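Local coordinates for major capsid protein (Faustovirus, PDB 5J7O), which is a double jelly-roll major capsid protein whose trimers probably build the capsid of a large double-stranded DNA virus, at residues V527-H532 with R590-E595; K441-F446 with V584-A589; R422-R427 with Q437-W442. All blocks are in the same frame, centred on the assembly; numbering follows the deposited sequence.

Contact 1: V527-H532 with R590-E595; sequences VRVKAH and REFYIE
Arg528 and Glu595 form a hydrogen-bonded pair of two antiparallel strands, and their side chains run side by side on one face of the sheet. Arg528 CG is anti to the backbone N (chi1 178°), and a bend farther out at chi3 brings NE to 3.1 Å from Glu595 OE2. This oxygen lies in the guanidinium plane, yet NE reaches it from above the carboxylate plane, the two flat groups being turned 69° apart. A water bridges two other atoms of the pair, donating to Glu595 OE1 at 2.6 Å and accepting a longer bond from Arg528 NH2; NH1 is paired with Glu535. The extended Lys530 keeps NZ 5.0 Å from Glu595 OE1, too far for direct pairing. On the other face Val529 CG1 touches Phe592 CZ at 3.4 Å, and Ala531 CB approaches CD2 of the same ring at 3.5 Å. This apolar face, with Ile594, packs on Leu569, Leu449 and Ile447 of strands 567-570 and 444-453 in the facing sheet of the jelly roll, while strands 534-541 and 432-436 flank the pair on its two sides.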
loop_
_atom_site.group_PDB
_atom_site.type_symbol
_atom_site.label_atom_id
_atom_site.label_comp_id
_atom_site.label_asym_id
_atom_site.label_seq_id
_atom_site.Cartn_x
_atom_site.Cartn_y
_atom_site.Cartn_z
ATOM N N VAL B 527 -11.041 -17.730 21.726
ATOM C CA VAL B 527 -12.136 -16.941 22.285
ATOM C C VAL B 527 -13.433 -17.726 22.127
ATOM O O VAL B 527 -13.660 -18.377 21.105
ATOM C CB VAL B 527 -12.244 -15.551 21.618
ATOM C CG1 VAL B 527 -13.501 -14.823 22.077
ATOM C CG2 VAL B 527 -11.017 -14.716 21.938
ATOM N N ARG B 528 -14.275 -17.668 23.158
ATOM C CA ARG B 528 -15.585 -18.305 23.166
ATOM C C ARG B 528 -16.610 -17.306 23.681
ATOM O O ARG B 528 -16.321 -16.525 24.591
ATOM C CB ARG B 528 -15.573 -19.571 24.038
ATOM C CG ARG B 528 -16.905 -20.298 24.149
ATOM C CD ARG B 528 -16.689 -21.717 24.653
ATOM N NE ARG B 528 -17.300 -21.955 25.957
ATOM C CZ ARG B 528 -18.396 -22.684 26.147
ATOM N NH1 ARG B 528 -19.010 -23.242 25.114
ATOM N NH2 ARG B 528 -18.882 -22.849 27.369
ATOM N N VAL B 529 -17.801 -17.321 23.087
ATOM C CA VAL B 529 -18.870 -16.392 23.440
ATOM C C VAL B 529 -20.057 -17.199 23.945
ATOM O O VAL B 529 -20.650 -17.981 23.192
ATOM C CB VAL B 529 -19.272 -15.504 22.251
ATOM C CG1 VAL B 529 -20.408 -14.584 22.647
ATOM C CG2 VAL B 529 -18.073 -14.702 21.763
ATOM N N LYS B 530 -20.405 -17.001 25.216
ATOM C CA LYS B 530 -21.469 -17.748 25.876
ATOM C C LYS B 530 -22.410 -16.762 26.551
ATOM O O LYS B 530 -21.976 -15.959 27.383
ATOM C CB LYS B 530 -20.889 -18.729 26.898
ATOM C CG LYS B 530 -21.921 -19.508 27.689
ATOM C CD LYS B 530 -21.246 -20.382 28.731
ATOM C CE LYS B 530 -22.257 -21.214 29.498
ATOM N NZ LYS B 530 -21.594 -22.099 30.496
ATOM N N ALA B 531 -23.693 -16.824 26.197
ATOM C CA ALA B 531 -24.682 -15.882 26.705
ATOM C C ALA B 531 -25.953 -16.627 27.081
ATOM O O ALA B 531 -26.509 -17.359 26.258
ATOM C CB ALA B 531 -24.994 -14.797 25.670
ATOM N N HIS B 532 -26.411 -16.425 28.320
ATOM C CA HIS B 532 -27.614 -17.081 28.838
ATOM C C HIS B 532 -27.492 -18.599 28.735
ATOM O O HIS B 532 -28.447 -19.297 28.385
ATOM C CB HIS B 532 -28.869 -16.579 28.119
ATOM C CG HIS B 532 -30.125 -16.694 28.925
ATOM N ND1 HIS B 532 -30.316 -16.012 30.109
ATOM C CD2 HIS B 532 -31.262 -17.398 28.710
ATOM C CE1 HIS B 532 -31.512 -16.298 30.591
ATOM N NE2 HIS B 532 -32.106 -17.137 29.762
ATOM N N ARG B 590 -27.765 -9.794 29.162
ATOM C CA ARG B 590 -27.663 -9.519 30.591
ATOM C C ARG B 590 -26.839 -10.559 31.342
ATOM O O ARG B 590 -26.416 -10.297 32.474
ATOM C CB ARG B 590 -29.062 -9.409 31.205
ATOM C CG ARG B 590 -29.646 -8.003 31.129
ATOM C CD ARG B 590 -31.140 -7.966 31.416
ATOM N NE ARG B 590 -31.527 -8.848 32.514
ATOM C CZ ARG B 590 -32.325 -9.901 32.373
ATOM N NH1 ARG B 590 -32.828 -10.197 31.182
ATOM N NH2 ARG B 590 -32.629 -10.654 33.423
ATOM N N GLU B 591 -26.599 -11.730 30.744
ATOM C CA GLU B 591 -25.705 -12.744 31.305
ATOM C C GLU B 591 -24.758 -13.199 30.190
ATOM O O GLU B 591 -24.888 -14.295 29.638
ATOM C CB GLU B 591 -26.485 -13.917 31.899
ATOM C CG GLU B 591 -25.638 -14.815 32.788
ATOM C CD GLU B 591 -26.269 -16.172 33.029
ATOM O OE1 GLU B 591 -25.711 -16.953 33.827
ATOM O OE2 GLU B 591 -27.319 -16.459 32.416
ATOM N N PHE B 592 -23.790 -12.344 29.872
ATOM C CA PHE B 592 -22.957 -12.475 28.684
ATOM C C PHE B 592 -21.513 -12.711 29.101
ATOM O O PHE B 592 -20.984 -11.990 29.954
ATOM C CB PHE B 592 -23.070 -11.211 27.827
ATOM C CG PHE B 592 -22.548 -11.363 26.431
ATOM C CD1 PHE B 592 -21.200 -11.196 26.158
ATOM C CD2 PHE B 592 -23.409 -11.645 25.386
ATOM C CE1 PHE B 592 -20.722 -11.325 24.869
ATOM C CE2 PHE B 592 -22.938 -11.774 24.096
ATOM C CZ PHE B 592 -21.593 -11.611 23.837
ATOM N N TYR B 593 -20.868 -13.707 28.492
ATOM C CA TYR B 593 -19.510 -14.088 28.858
ATOM C C TYR B 593 -18.628 -14.180 27.623
ATOM O O TYR B 593 -19.019 -14.778 26.616
ATOM C CB TYR B 593 -19.491 -15.426 29.605
ATOM C CG TYR B 593 -20.008 -15.335 31.020
ATOM C CD1 TYR B 593 -21.366 -15.425 31.288
ATOM C CD2 TYR B 593 -19.138 -15.159 32.088
ATOM C CE1 TYR B 593 -21.845 -15.342 32.580
ATOM C CE2 TYR B 593 -19.606 -15.075 33.383
ATOM C CZ TYR B 593 -20.961 -15.167 33.624
ATOM O OH TYR B 593 -21.433 -15.084 34.913
ATOM N N ILE B 594 -17.441 -13.584 27.711
ATOM C CA ILE B 594 -16.378 -13.759 26.729
ATOM C C ILE B 594 -15.263 -14.538 27.409
ATOM O O ILE B 594 -14.693 -14.078 28.407
ATOM C CB ILE B 594 -15.864 -12.413 26.194
ATOM C CG1 ILE B 594 -16.971 -11.677 25.437
ATOM C CG2 ILE B 594 -14.651 -12.625 25.300
ATOM C CD1 ILE B 594 -16.554 -10.315 24.922
ATOM N N GLU B 595 -14.957 -15.718 26.881
ATOM C CA GLU B 595 -13.962 -16.608 27.461
ATOM C C GLU B 595 -12.726 -16.631 26.574
ATOM O O GLU B 595 -12.839 -16.736 25.349
ATOM C CB GLU B 595 -14.527 -18.019 27.626
ATOM C CG GLU B 595 -15.853 -18.057 28.361
ATOM C CD GLU B 595 -16.413 -19.457 28.480
ATOM O OE1 GLU B 595 -17.571 -19.600 28.926
ATOM O OE2 GLU B 595 -15.695 -20.418 28.127
HETATM O O HOH W 1 -17.295 -21.895 30.060
#

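Contact 2: K441-F446 with V584-A589; sequences KWPVEF and VNISRA
Ile586 presses its branches against the backbone of Lys441 and the ring of Pro443, and this is the tight part of the contact. CG1 is anti to the carbonyl carbon (chi1 -63°), which leaves CG2 anti to the backbone N, 3.3 Å from Lys441 O. On the other branch, Ile586 CG1 meets Pro443 CD at 3.5 Å, and CD1 lies almost as near the same ring carbon. Next to it, Val444 and Val584 make a single antiparallel bridge: Val584 N donates to Val444 O at 2.9 Å, and Val444 N returns a longer bond to a lone pair of Val584 O. That carbonyl also receives a CA-H contact from Pro443, CA to O 3.1 Å. In jelly-roll lettering the bridge joins the start of strand D (444-453) to the loop between strands G and H, which carries the short helix 586-589. Asn585 is its N-cap: OD1 accepts from Arg588 N at 3.2 Å, nearly along the C=O axis, and from Ser587 OG, which stands above the amide plane. Packing slackens toward Trp442, whose CD1 is 4.2 Å from Ile586 CD1 at the edge of the indole. Lys441 is exposed and its CB points away from the helix; the polar end is taken up by Ser438. A neighbouring subunit covers another flank, where its Ala15 packs on Pro443 and Ile586, its Asp12 accepts from Ser587 N and its Lys7 O from Arg588 NH2.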
loop_
_atom_site.group_PDB
_atom_site.type_symbol
_atom_site.label_atom_id
_atom_site.label_comp_id
_atom_site.label_asym_id
_atom_site.label_seq_id
_atom_site.Cartn_x
_atom_site.Cartn_y
_atom_site.Cartn_z
ATOM N N LYS B 441 -26.313 -3.969 28.044
ATOM C CA LYS B 441 -27.709 -3.885 28.448
ATOM C C LYS B 441 -28.695 -3.975 27.294
ATOM O O LYS B 441 -29.876 -4.245 27.541
ATOM C CB LYS B 441 -27.980 -2.570 29.200
ATOM C CG LYS B 441 -27.622 -2.583 30.677
ATOM C CD LYS B 441 -26.142 -2.331 30.903
ATOM C CE LYS B 441 -25.842 -2.142 32.381
ATOM N NZ LYS B 441 -24.415 -1.792 32.616
ATOM N N TRP B 442 -28.257 -3.765 26.062
ATOM C CA TRP B 442 -29.118 -3.600 24.900
ATOM C C TRP B 442 -28.679 -4.556 23.808
ATOM O O TRP B 442 -27.636 -5.208 23.924
ATOM C CB TRP B 442 -29.051 -2.138 24.425
ATOM C CG TRP B 442 -29.498 -1.177 25.482
ATOM C CD1 TRP B 442 -30.468 -1.385 26.419
ATOM C CD2 TRP B 442 -28.973 0.132 25.731
ATOM N NE1 TRP B 442 -30.588 -0.283 27.228
ATOM C CE2 TRP B 442 -29.682 0.663 26.828
ATOM C CE3 TRP B 442 -27.978 0.911 25.132
ATOM C CZ2 TRP B 442 -29.428 1.935 27.338
ATOM C CZ3 TRP B 442 -27.727 2.173 25.639
ATOM C CH2 TRP B 442 -28.448 2.672 26.731
ATOM N N PRO B 443 -29.469 -4.696 22.737
ATOM C CA PRO B 443 -29.059 -5.587 21.641
ATOM C C PRO B 443 -27.697 -5.194 21.091
ATOM O O PRO B 443 -27.419 -4.017 20.860
ATOM C CB PRO B 443 -30.163 -5.398 20.599
ATOM C CG PRO B 443 -31.343 -5.012 21.385
ATOM C CD PRO B 443 -30.826 -4.166 22.509
ATOM N N VAL B 444 -26.846 -6.195 20.885
ATOM C CA VAL B 444 -25.466 -5.988 20.463
ATOM C C VAL B 444 -25.321 -6.442 19.018
ATOM O O VAL B 444 -25.675 -7.577 18.676
ATOM C CB VAL B 444 -24.481 -6.740 21.373
ATOM C CG1 VAL B 444 -23.055 -6.541 20.884
ATOM C CG2 VAL B 444 -24.629 -6.274 22.814
ATOM N N GLU B 445 -24.800 -5.552 18.171
ATOM C CA GLU B 445 -24.485 -5.915 16.794
ATOM C C GLU B 445 -23.162 -6.668 16.714
ATOM O O GLU B 445 -23.082 -7.739 16.101
ATOM C CB GLU B 445 -24.432 -4.666 15.915
ATOM C CG GLU B 445 -25.779 -4.061 15.579
ATOM C CD GLU B 445 -25.660 -2.922 14.585
ATOM O OE1 GLU B 445 -24.894 -1.973 14.854
ATOM O OE2 GLU B 445 -26.319 -2.985 13.526
ATOM N N PHE B 446 -22.115 -6.116 17.321
ATOM C CA PHE B 446 -20.803 -6.747 17.325
ATOM C C PHE B 446 -19.986 -6.162 18.469
ATOM O O PHE B 446 -20.401 -5.209 19.133
ATOM C CB PHE B 446 -20.087 -6.573 15.982
ATOM C CG PHE B 446 -20.242 -5.206 15.380
ATOM C CD1 PHE B 446 -21.250 -4.949 14.465
ATOM C CD2 PHE B 446 -19.376 -4.181 15.721
ATOM C CE1 PHE B 446 -21.396 -3.693 13.907
ATOM C CE2 PHE B 446 -19.515 -2.923 15.164
ATOM C CZ PHE B 446 -20.527 -2.681 14.256
ATOM N N VAL B 584 -27.635 -9.693 19.291
ATOM C CA VAL B 584 -27.787 -10.518 20.483
ATOM C C VAL B 584 -28.846 -9.868 21.362
ATOM O O VAL B 584 -28.728 -8.694 21.724
ATOM C CB VAL B 584 -26.459 -10.666 21.238
ATOM C CG1 VAL B 584 -26.683 -11.362 22.572
ATOM C CG2 VAL B 584 -25.461 -11.438 20.405
ATOM N N ASN B 585 -29.877 -10.630 21.710
ATOM C CA ASN B 585 -31.033 -10.065 22.383
ATOM C C ASN B 585 -30.758 -9.860 23.871
ATOM O O ASN B 585 -29.826 -10.426 24.443
ATOM C CB ASN B 585 -32.244 -10.959 22.159
ATOM C CG ASN B 585 -32.063 -12.339 22.787
ATOM O OD1 ASN B 585 -31.432 -12.474 23.836
ATOM N ND2 ASN B 585 -32.603 -13.365 22.143
ATOM N N ILE B 586 -31.591 -9.020 24.490
ATOM C CA ILE B 586 -31.257 -8.438 25.789
ATOM C C ILE B 586 -31.231 -9.500 26.882
ATOM O O ILE B 586 -30.421 -9.425 27.814
ATOM C CB ILE B 586 -32.233 -7.296 26.127
ATOM C CG1 ILE B 586 -32.095 -6.169 25.105
ATOM C CG2 ILE B 586 -31.996 -6.768 27.538
ATOM C CD1 ILE B 586 -32.712 -4.853 25.543
ATOM N N SER B 587 -32.106 -10.503 26.787
ATOM C CA SER B 587 -32.123 -11.562 27.790
ATOM C C SER B 587 -30.758 -12.224 27.904
ATOM O O SER B 587 -30.242 -12.428 29.008
ATOM C CB SER B 587 -33.198 -12.591 27.443
ATOM O OG SER B 587 -32.940 -13.193 26.186
ATOM N N ARG B 588 -30.147 -12.547 26.761
ATOM C CA ARG B 588 -28.822 -13.152 26.773
ATOM C C ARG B 588 -27.739 -12.123 27.057
ATOM O O ARG B 588 -26.713 -12.452 27.665
ATOM C CB ARG B 588 -28.552 -13.848 25.440
ATOM C CG ARG B 588 -29.541 -14.947 25.103
ATOM C CD ARG B 588 -29.302 -15.502 23.713
ATOM N NE ARG B 588 -30.084 -16.710 23.475
ATOM C CZ ARG B 588 -30.327 -17.219 22.272
ATOM N NH1 ARG B 588 -29.856 -16.617 21.189
ATOM N NH2 ARG B 588 -31.051 -18.324 22.151
ATOM N N ALA B 589 -27.946 -10.875 26.630
ATOM C CA ALA B 589 -26.945 -9.838 26.852
ATOM C C ALA B 589 -26.753 -9.534 28.331
ATOM O O ALA B 589 -25.685 -9.050 28.721
ATOM C CB ALA B 589 -27.331 -8.561 26.102
#

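Contact 3: R422-R427 with Q437-W442; sequences REQVQR and QSQLKW
A type I beta turn from Gln437 to Leu440, in the loop between jelly-roll strands C and D, sits against strand B (415-428), where Gln424 and Gln439 cross at about a right angle. Gln424 is extended, its CG anti to the backbone N (chi1 161°), and Gln424 OE1 accepts from Ser438 N at 3.0 Å, with the donor tilted from the carbonyl plane. NE2 of the Gln424 side chain donates to Leu436 O, so both ends of the group are held. Gln439 CG takes the crowded position between its backbone N and carbonyl carbon (chi1 77°), and the chain then bends at chi2. Its CD lies 3.4 Å from Gln424 CB, and NE2 gives a bond to Gln437 OE1 at 2.9 Å, on a lone pair in the carbonyl plane. Gln437 OE1 has a second partner in Ser611 OG. As modelled, Gln424 OE1 and Gln439 OE1 lie 2.9 Å apart with no hydrogen between them, a doubtful detail. Farther along, Arg422 lays CD 3.1 Å from Gln439 O. Lys441 CD sits over one face of the Arg422 guanidinium, toward its rim, with NZ only 3.5 Å from NH1; the likely repulsion is presumably eased because NZ donates to Ser438 O. Trp442 offers Arg422 at most a weak, long cation-pi attraction. With the turn, the chain crosses from strand 432-436 in one sheet to strand 444-453 in the facing one, the C-to-D passage of a viral jelly roll.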
loop_
_atom_site.group_PDB
_atom_site.type_symbol
_atom_site.label_atom_id
_atom_site.label_comp_id
_atom_site.label_asym_id
_atom_site.label_seq_id
_atom_site.Cartn_x
_atom_site.Cartn_y
_atom_site.Cartn_z
ATOM N N ARG B 422 -20.425 0.718 24.171
ATOM C CA ARG B 422 -20.550 0.119 25.496
ATOM C C ARG B 422 -19.267 -0.651 25.779
ATOM O O ARG B 422 -19.053 -1.733 25.224
ATOM C CB ARG B 422 -21.780 -0.781 25.584
ATOM C CG ARG B 422 -23.000 -0.074 26.145
ATOM C CD ARG B 422 -22.764 0.291 27.601
ATOM N NE ARG B 422 -23.834 1.100 28.177
ATOM C CZ ARG B 422 -24.044 1.225 29.483
ATOM N NH1 ARG B 422 -23.269 0.580 30.345
ATOM N NH2 ARG B 422 -25.036 1.984 29.932
ATOM N N GLU B 423 -18.429 -0.094 26.649
ATOM C CA GLU B 423 -17.059 -0.544 26.842
ATOM C C GLU B 423 -16.863 -1.114 28.241
ATOM O O GLU B 423 -17.446 -0.623 29.212
ATOM C CB GLU B 423 -16.084 0.617 26.603
ATOM C CG GLU B 423 -14.733 0.490 27.292
ATOM C CD GLU B 423 -13.850 1.701 27.065
ATOM O OE1 GLU B 423 -13.957 2.322 25.986
ATOM O OE2 GLU B 423 -13.053 2.037 27.968
ATOM N N GLN B 424 -16.045 -2.166 28.332
ATOM C CA GLN B 424 -15.601 -2.724 29.600
ATOM C C GLN B 424 -14.144 -3.145 29.478
ATOM O O GLN B 424 -13.752 -3.768 28.487
ATOM C CB GLN B 424 -16.450 -3.925 30.031
ATOM C CG GLN B 424 -15.778 -4.814 31.071
ATOM C CD GLN B 424 -16.673 -5.932 31.564
ATOM O OE1 GLN B 424 -17.803 -5.695 31.992
ATOM N NE2 GLN B 424 -16.171 -7.161 31.510
ATOM N N VAL B 425 -13.350 -2.801 30.487
ATOM C CA VAL B 425 -11.937 -3.158 30.544
ATOM C C VAL B 425 -11.700 -3.932 31.832
ATOM O O VAL B 425 -11.860 -3.384 32.931
ATOM C CB VAL B 425 -11.031 -1.921 30.473
ATOM C CG1 VAL B 425 -9.573 -2.337 30.504
ATOM C CG2 VAL B 425 -11.334 -1.120 29.220
ATOM N N GLN B 426 -11.318 -5.198 31.697
ATOM C CA GLN B 426 -11.051 -6.079 32.826
ATOM C C GLN B 426 -9.566 -6.412 32.847
ATOM O O GLN B 426 -9.053 -7.033 31.911
ATOM C CB GLN B 426 -11.883 -7.359 32.727
ATOM C CG GLN B 426 -11.586 -8.383 33.812
ATOM C CD GLN B 426 -12.261 -8.052 35.127
ATOM O OE1 GLN B 426 -13.485 -8.120 35.243
ATOM N NE2 GLN B 426 -11.466 -7.690 36.127
ATOM N N ARG B 427 -8.877 -5.995 33.906
ATOM C CA ARG B 427 -7.476 -6.350 34.064
ATOM C C ARG B 427 -7.351 -7.808 34.481
ATOM O O ARG B 427 -8.077 -8.283 35.359
ATOM C CB ARG B 427 -6.787 -5.457 35.094
ATOM C CG ARG B 427 -5.388 -5.941 35.430
ATOM C CD ARG B 427 -4.427 -4.800 35.634
ATOM N NE ARG B 427 -4.347 -3.912 34.481
ATOM C CZ ARG B 427 -3.464 -2.926 34.368
ATOM N NH1 ARG B 427 -2.583 -2.711 35.337
ATOM N NH2 ARG B 427 -3.458 -2.157 33.288
ATOM N N GLN B 437 -19.661 -9.657 30.952
ATOM C CA GLN B 437 -19.686 -8.340 30.318
ATOM C C GLN B 437 -20.855 -7.560 30.910
ATOM O O GLN B 437 -21.973 -7.587 30.394
ATOM C CB GLN B 437 -19.792 -8.477 28.804
ATOM C CG GLN B 437 -18.690 -9.328 28.192
ATOM C CD GLN B 437 -17.325 -8.688 28.331
ATOM O OE1 GLN B 437 -17.158 -7.500 28.062
ATOM N NE2 GLN B 437 -16.342 -9.470 28.763
ATOM N N SER B 438 -20.586 -6.851 32.010
ATOM C CA SER B 438 -21.638 -6.132 32.720
ATOM C C SER B 438 -22.098 -4.882 31.983
ATOM O O SER B 438 -23.205 -4.398 32.244
ATOM C CB SER B 438 -21.160 -5.753 34.123
ATOM O OG SER B 438 -20.814 -6.903 34.876
ATOM N N GLN B 439 -21.283 -4.351 31.071
ATOM C CA GLN B 439 -21.653 -3.130 30.364
ATOM C C GLN B 439 -22.803 -3.348 29.389
ATOM O O GLN B 439 -23.450 -2.376 28.990
ATOM C CB GLN B 439 -20.438 -2.566 29.619
ATOM C CG GLN B 439 -20.076 -3.297 28.326
ATOM C CD GLN B 439 -19.447 -4.661 28.556
ATOM O OE1 GLN B 439 -19.393 -5.157 29.681
ATOM N NE2 GLN B 439 -18.959 -5.272 27.482
ATOM N N LEU B 440 -23.084 -4.592 29.015
ATOM C CA LEU B 440 -24.058 -4.874 27.968
ATOM C C LEU B 440 -25.470 -4.877 28.543
ATOM O O LEU B 440 -25.790 -5.688 29.419
ATOM C CB LEU B 440 -23.738 -6.211 27.304
ATOM C CG LEU B 440 -22.328 -6.267 26.712
ATOM C CD1 LEU B 440 -22.115 -7.536 25.903
ATOM C CD2 LEU B 440 -22.082 -5.036 25.864
ATOM N N LYS B 441 -26.313 -3.969 28.044
ATOM C CA LYS B 441 -27.709 -3.885 28.448
ATOM C C LYS B 441 -28.695 -3.975 27.294
ATOM O O LYS B 441 -29.876 -4.245 27.541
ATOM C CB LYS B 441 -27.980 -2.570 29.200
ATOM C CG LYS B 441 -27.622 -2.583 30.677
ATOM C CD LYS B 441 -26.142 -2.331 30.903
ATOM C CE LYS B 441 -25.842 -2.142 32.381
ATOM N NZ LYS B 441 -24.415 -1.792 32.616
ATOM N N TRP B 442 -28.257 -3.765 26.062
ATOM C CA TRP B 442 -29.118 -3.600 24.900
ATOM C C TRP B 442 -28.679 -4.556 23.808
ATOM O O TRP B 442 -27.636 -5.208 23.924
ATOM C CB TRP B 442 -29.051 -2.138 24.425
ATOM C CG TRP B 442 -29.498 -1.177 25.482
ATOM C CD1 TRP B 442 -30.468 -1.385 26.419
ATOM C CD2 TRP B 442 -28.973 0.132 25.731
ATOM N NE1 TRP B 442 -30.588 -0.283 27.228
ATOM C CE2 TRP B 442 -29.682 0.663 26.828
ATOM C CE3 TRP B 442 -27.978 0.911 25.132
ATOM C CZ2 TRP B 442 -29.428 1.935 27.338
ATOM C CZ3 TRP B 442 -27.727 2.173 25.639
ATOM C CH2 TRP B 442 -28.448 2.672 26.731
#

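All three contacts lie in one jelly roll, whose strands 415-428, 607-620, 444-453 and 567-570 face 432-436, 592-597, 526-531 and 534-541. Contact 1 is internal to the second sheet, contact 2 joins the start of strand 444-453 to the loop with helix 586-589, and contact 3 sets the loop before that strand against strand 415-428. The centre of contact 1 is about 11 Å from those of contacts 2 and 3, which are about 12 Å apart. Phe592 O lies 2.9 Å from Gln437 N, a probable hydrogen bond joining contacts 1 and 3; His532 CB packs 3.5 Å from Arg588 CG between contacts 1 and 2. Contacts 2 and 3 share Lys441 and Trp442. Of the three, contact 2 alone touches another subunit.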